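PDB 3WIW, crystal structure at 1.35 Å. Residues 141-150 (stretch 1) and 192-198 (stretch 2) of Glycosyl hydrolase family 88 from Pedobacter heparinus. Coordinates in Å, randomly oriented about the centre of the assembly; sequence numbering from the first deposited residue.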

ATOM      1  N   LEU A 141       9.213 -12.828  10.959  1.00 11.79           N
ATOM      2  CA  LEU A 141       9.587 -11.458  10.610  1.00 10.84           C
ATOM      3  C   LEU A 141      11.095 -11.281  10.472  1.00 11.22           C
ATOM      4  O   LEU A 141      11.558 -10.603   9.549  1.00 11.78           O
ATOM      5  CB  LEU A 141       9.026 -10.459  11.607  1.00 11.54           C
ATOM      6  CG  LEU A 141       7.531 -10.200  11.482  1.00 11.63           C
ATOM      7  CD1 LEU A 141       7.027  -9.465  12.726  1.00 12.17           C
ATOM      8  CD2 LEU A 141       7.208  -9.377  10.218  1.00 12.45           C
ATOM      9  N   GLU A 142      11.860 -11.864  11.386  1.00 12.84           N
ATOM     10  CA  GLU A 142      13.302 -11.740  11.314  1.00 13.11           C
ATOM     11  C   GLU A 142      13.849 -12.428  10.072  1.00 12.92           C
ATOM     12  O   GLU A 142      14.680 -11.862   9.364  1.00 13.90           O
ATOM     13  CB  GLU A 142      13.927 -12.312  12.571  1.00 15.09           C
ATOM     14  CG  GLU A 142      15.416 -12.039  12.682  1.00 17.50           C
ATOM     15  CD  GLU A 142      16.044 -12.644  13.922  1.00 21.25           C
ATOM     16  OE1 GLU A 142      15.385 -13.471  14.587  1.00 22.29           O
ATOM     17  OE2 GLU A 142      17.202 -12.292  14.228  1.00 23.70           O
ATOM     18  N   ASN A 143      13.370 -13.638   9.787  1.00 13.00           N
ATOM     19  CA  ASN A 143      13.836 -14.356   8.601  1.00 12.61           C
ATOM     20  C   ASN A 143      13.479 -13.599   7.320  1.00 12.33           C
ATOM     21  O   ASN A 143      14.300 -13.489   6.414  1.00 13.00           O
ATOM     22  CB  ASN A 143      13.271 -15.775   8.550  1.00 13.97           C
ATOM     23  CG  ASN A 143      13.937 -16.698   9.536  1.00 16.67           C
ATOM     24  OD1 ASN A 143      15.075 -16.469   9.954  1.00 19.46           O
ATOM     25  ND2 ASN A 143      13.226 -17.739   9.933  1.00 18.57           N
ATOM     26  N   GLY A 144      12.253 -13.071   7.237  1.00 11.04           N
ATOM     27  CA  GLY A 144      11.820 -12.317   6.068  1.00 11.56           C
ATOM     28  C   GLY A 144      12.679 -11.089   5.858  1.00 10.92           C
ATOM     29  O   GLY A 144      13.017 -10.742   4.724  1.00 11.68           O
ATOM     30  N   ALA A 145      13.005 -10.394   6.940  1.00 11.10           N
ATOM     31  CA  ALA A 145      13.781  -9.178   6.792  1.00 10.99           C
ATOM     32  C   ALA A 145      15.177  -9.449   6.242  1.00 12.19           C
ATOM     33  O   ALA A 145      15.682  -8.681   5.426  1.00 10.98           O
ATOM     34  CB  ALA A 145      13.850  -8.410   8.101  1.00 12.83           C
ATOM     35  N   ALA A 146      15.796 -10.539   6.673  1.00 12.64           N
ATOM     36  CA  ALA A 146      17.112 -10.882   6.150  1.00 12.29           C
ATOM     37  C   ALA A 146      17.018 -11.153   4.656  1.00 12.46           C
ATOM     38  O   ALA A 146      17.890 -10.743   3.887  1.00 13.63           O
ATOM     39  CB  ALA A 146      17.686 -12.095   6.880  1.00 13.35           C
ATOM     40  N   ASN A 147      15.946 -11.817   4.227  1.00 12.32           N
ATOM     41  CA  ASN A 147      15.766 -12.103   2.799  1.00 12.33           C
ATOM     42  C   ASN A 147      15.502 -10.854   1.966  1.00 11.44           C
ATOM     43  O   ASN A 147      15.946 -10.751   0.820  1.00 12.33           O
ATOM     44  CB  ASN A 147      14.654 -13.133   2.594  1.00 12.88           C
ATOM     45  CG  ASN A 147      15.104 -14.540   2.967  1.00 13.66           C
ATOM     46  OD1 ASN A 147      16.287 -14.886   2.818  1.00 16.87           O
ATOM     47  ND2 ASN A 147      14.177 -15.348   3.472  1.00 14.48           N
ATOM     48  N   LEU A 148      14.798  -9.894   2.554  1.00 10.72           N
ATOM     49  CA  LEU A 148      14.554  -8.642   1.863  1.00 10.94           C
ATOM     50  C   LEU A 148      15.859  -7.851   1.731  1.00 11.21           C
ATOM     51  O   LEU A 148      16.204  -7.350   0.647  1.00 11.37           O
ATOM     52  CB  LEU A 148      13.491  -7.833   2.592  1.00 11.19           C
ATOM     53  CG  LEU A 148      13.123  -6.505   1.920  1.00 11.88           C
ATOM     54  CD1 LEU A 148      12.710  -6.705   0.458  1.00 12.78           C
ATOM     55  CD2 LEU A 148      11.991  -5.840   2.701  1.00 12.79           C
ATOM     56  N   TYR A 149      16.614  -7.768   2.823  1.00 10.57           N
ATOM     57  CA  TYR A 149      17.872  -7.056   2.802  1.00 11.12           C
ATOM     58  C   TYR A 149      18.850  -7.681   1.808  1.00 11.34           C
ATOM     59  O   TYR A 149      19.617  -6.970   1.167  1.00 11.96           O
ATOM     60  CB  TYR A 149      18.498  -7.065   4.189  1.00 12.81           C
ATOM     61  CG  TYR A 149      19.930  -6.602   4.215  1.00 12.68           C
ATOM     62  CD1 TYR A 149      20.258  -5.253   4.043  1.00 12.57           C
ATOM     63  CD2 TYR A 149      20.960  -7.512   4.410  1.00 13.82           C
ATOM     64  CE1 TYR A 149      21.568  -4.820   4.076  1.00 13.93           C
ATOM     65  CE2 TYR A 149      22.264  -7.103   4.446  1.00 15.00           C
ATOM     66  CZ  TYR A 149      22.571  -5.757   4.287  1.00 14.73           C
ATOM     67  OH  TYR A 149      23.904  -5.389   4.349  1.00 16.15           O
ATOM     68  N   ALA A 150      18.820  -9.006   1.674  1.00 11.31           N
ATOM     69  CA  ALA A 150      19.713  -9.703   0.727  1.00 12.70           C
ATOM     70  C   ALA A 150      19.548  -9.187  -0.704  1.00 12.53           C
ATOM     71  O   ALA A 150      20.467  -9.291  -1.515  1.00 14.58           O
ATOM     72  CB  ALA A 150      19.511 -11.215   0.781  1.00 12.24           C
ATOM     73  N   PRO A 192      21.739  -2.210  11.927  1.00 16.80           N
ATOM     74  CA  PRO A 192      21.811  -0.889  11.295  1.00 17.81           C
ATOM     75  C   PRO A 192      21.982  -0.962   9.775  1.00 16.48           C
ATOM     76  O   PRO A 192      21.444  -0.096   9.098  1.00 16.53           O
ATOM     77  CB  PRO A 192      23.010  -0.209  11.976  1.00 18.99           C
ATOM     78  CG  PRO A 192      23.712  -1.287  12.715  1.00 20.10           C
ATOM     79  CD  PRO A 192      22.753  -2.389  12.980  1.00 18.16           C
ATOM     80  N   GLU A 193      22.648  -1.979   9.231  1.00 15.74           N
ATOM     81  CA  GLU A 193      22.783  -2.036   7.775  1.00 16.33           C
ATOM     82  C   GLU A 193      21.454  -2.285   7.085  1.00 15.18           C
ATOM     83  O   GLU A 193      21.250  -1.829   5.956  1.00 15.68           O
ATOM     84  CB  GLU A 193      23.838  -3.052   7.318  1.00 18.38           C
ATOM     85  CG  GLU A 193      25.308  -2.625   7.618  1.00 20.85           C
ATOM     86  CD  GLU A 193      26.344  -3.333   6.752  1.00 24.03           C
ATOM     87  OE1 GLU A 193      26.947  -4.252   7.283  1.00 23.30           O
ATOM     88  OE2 GLU A 193      26.565  -2.981   5.565  1.00 26.25           O
ATOM     89  N   TRP A 194      20.519  -2.947   7.764  1.00 13.85           N
ATOM     90  CA  TRP A 194      19.174  -3.126   7.193  1.00 13.74           C
ATOM     91  C   TRP A 194      18.467  -1.784   7.107  1.00 13.47           C
ATOM     92  O   TRP A 194      17.861  -1.445   6.085  1.00 13.36           O
ATOM     93  CB  TRP A 194      18.324  -4.081   8.031  1.00 13.94           C
ATOM     94  CG  TRP A 194      18.774  -5.532   8.037  1.00 13.97           C
ATOM     95  CD1 TRP A 194      19.848  -6.077   7.376  1.00 15.17           C
ATOM     96  CD2 TRP A 194      18.155  -6.608   8.754  1.00 14.20           C
ATOM     97  NE1 TRP A 194      19.929  -7.434   7.645  1.00 14.38           N
ATOM     98  CE2 TRP A 194      18.893  -7.785   8.478  1.00 13.98           C
ATOM     99  CE3 TRP A 194      17.038  -6.696   9.595  1.00 14.23           C
ATOM    100  CZ2 TRP A 194      18.557  -9.034   9.024  1.00 14.51           C
ATOM    101  CZ3 TRP A 194      16.709  -7.932  10.149  1.00 15.49           C
ATOM    102  CH2 TRP A 194      17.456  -9.087   9.857  1.00 14.96           C
ATOM    103  N   PHE A 195      18.510  -1.032   8.205  1.00 13.62           N
ATOM    104  CA  PHE A 195      17.882   0.283   8.253  1.00 14.01           C
ATOM    105  C   PHE A 195      18.528   1.207   7.220  1.00 12.84           C
ATOM    106  O   PHE A 195      17.819   1.882   6.455  1.00 12.98           O
ATOM    107  CB  PHE A 195      18.012   0.847   9.675  1.00 14.49           C
ATOM    108  CG  PHE A 195      17.389   2.195   9.860  1.00 16.50           C
ATOM    109  CD1 PHE A 195      18.077   3.354   9.526  1.00 18.33           C
ATOM    110  CD2 PHE A 195      16.097   2.304  10.362  1.00 17.90           C
ATOM    111  CE1 PHE A 195      17.490   4.605   9.693  1.00 19.45           C
ATOM    112  CE2 PHE A 195      15.504   3.540  10.526  1.00 20.35           C
ATOM    113  CZ  PHE A 195      16.198   4.691  10.191  1.00 20.18           C
ATOM    114  N   ASP A 196      19.859   1.220   7.179  1.00 13.76           N
ATOM    115  CA  ASP A 196      20.596   2.082   6.262  1.00 15.10           C
ATOM    116  C   ASP A 196      20.322   1.713   4.808  1.00 13.92           C
ATOM    117  O   ASP A 196      20.248   2.596   3.947  1.00 14.54           O
ATOM    118  CB  ASP A 196      22.107   2.028   6.538  1.00 18.13           C
ATOM    119  CG  ASP A 196      22.479   2.535   7.931  1.00 23.12           C
ATOM    120  OD1 ASP A 196      21.670   3.240   8.570  1.00 24.27           O
ATOM    121  OD2 ASP A 196      23.606   2.229   8.378  1.00 25.57           O
ATOM    122  N   ALA A 197      20.137   0.426   4.535  1.00 13.83           N
ATOM    123  CA  ALA A 197      19.845  -0.012   3.173  1.00 14.01           C
ATOM    124  C   ALA A 197      18.495   0.544   2.715  1.00 12.78           C
ATOM    125  O   ALA A 197      18.360   0.996   1.584  1.00 13.34           O
ATOM    126  CB  ALA A 197      19.846  -1.532   3.089  1.00 14.97           C
ATOM    127  N   ALA A 198      17.498   0.491   3.590  1.00 12.35           N
ATOM    128  CA  ALA A 198      16.187   1.012   3.264  1.00 12.61           C
ATOM    129  C   ALA A 198      16.317   2.510   2.979  1.00 11.29           C
ATOM    130  O   ALA A 198      15.774   3.019   1.982  1.00 11.06           O
ATOM    131  CB  ALA A 198      15.238   0.756   4.427  1.00 13.32           C
TER
HETATM  132  O   HOH W   1      24.509  -2.925   3.147  1.00 22.27           O

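Two aromatic rings meet here at an angle that fits neither textbook arrangement: the ring of Tyr149 and the five-membered ring of Trp194 lie with centroids 4.4 Å apart and planes inclined at 40°. The pair is oblique, and it is tight, with Tyr149 CG only 3.2 Å from Trp194 CD1. It illustrates a general principle of helix packing, that two large side chains, one from each helix, can supply most of a contact when their other neighbours are small.

The helices cross at 51°, their axes approaching to 10.3 Å, and no hydrogen bond passes directly between them. Tyr149 and Trp194 are also the register point, their CA atoms 6.0 Å apart, and they account for most of the 326 Å² buried. Tyr149 directs its CA-to-CB bond toward the other helix. Trp194 sets out sideways, but with chi1 at m its indole slants across the first helix, back toward Ala146 and Ala145, so that its end comes nearer. One face of the indole receives Tyr149 CB, which sits 3.9 Å from the centroid of the five-membered ring and 27° off the ring normal, a CH-pi contact in which a slightly polarised methylene rests on pi density.

The six-membered part of the indole extends over the preceding turn. There Ala145 CB lies 3.5 Å from Trp194 CZ3, and Ala146 CB 3.8 Å from Trp194 CZ2. Alanine suits both places because its short side chain lets the broad ring settle close to the helix backbone: Ala146 CA is 3.7 Å from Trp194 CZ2, and even the carbonyl of Glu142 is near, its O atom 4.0 Å from Trp194 CH2. That carbonyl already accepts the helical hydrogen bond from the N atom of Ala146, at 3.2 Å from Glu142 O, so its polarity is satisfied beside the ring.

Tyr149, with chi1 at t, reaches in turn across the second helix, toward Glu193. Ala197 CB meets the edge of its ring, 3.8 Å from Tyr149 CE1, and this methyl, on a buried residue whose CA-to-CB bond points toward the first helix, packs there. Beyond it the contact becomes polar. The phenol passes Glu193, with Tyr149 OH 3.8 Å from Glu193 CB, and a water completes the link: it lies 2.8 Å from Tyr149 OH and donates a hydrogen bond to Glu193 OE2 at 3.2 Å. Tyrosine thus serves both environments, packing its ring against tryptophan and alanine while its hydroxyl joins a solvent bridge to an exposed glutamate.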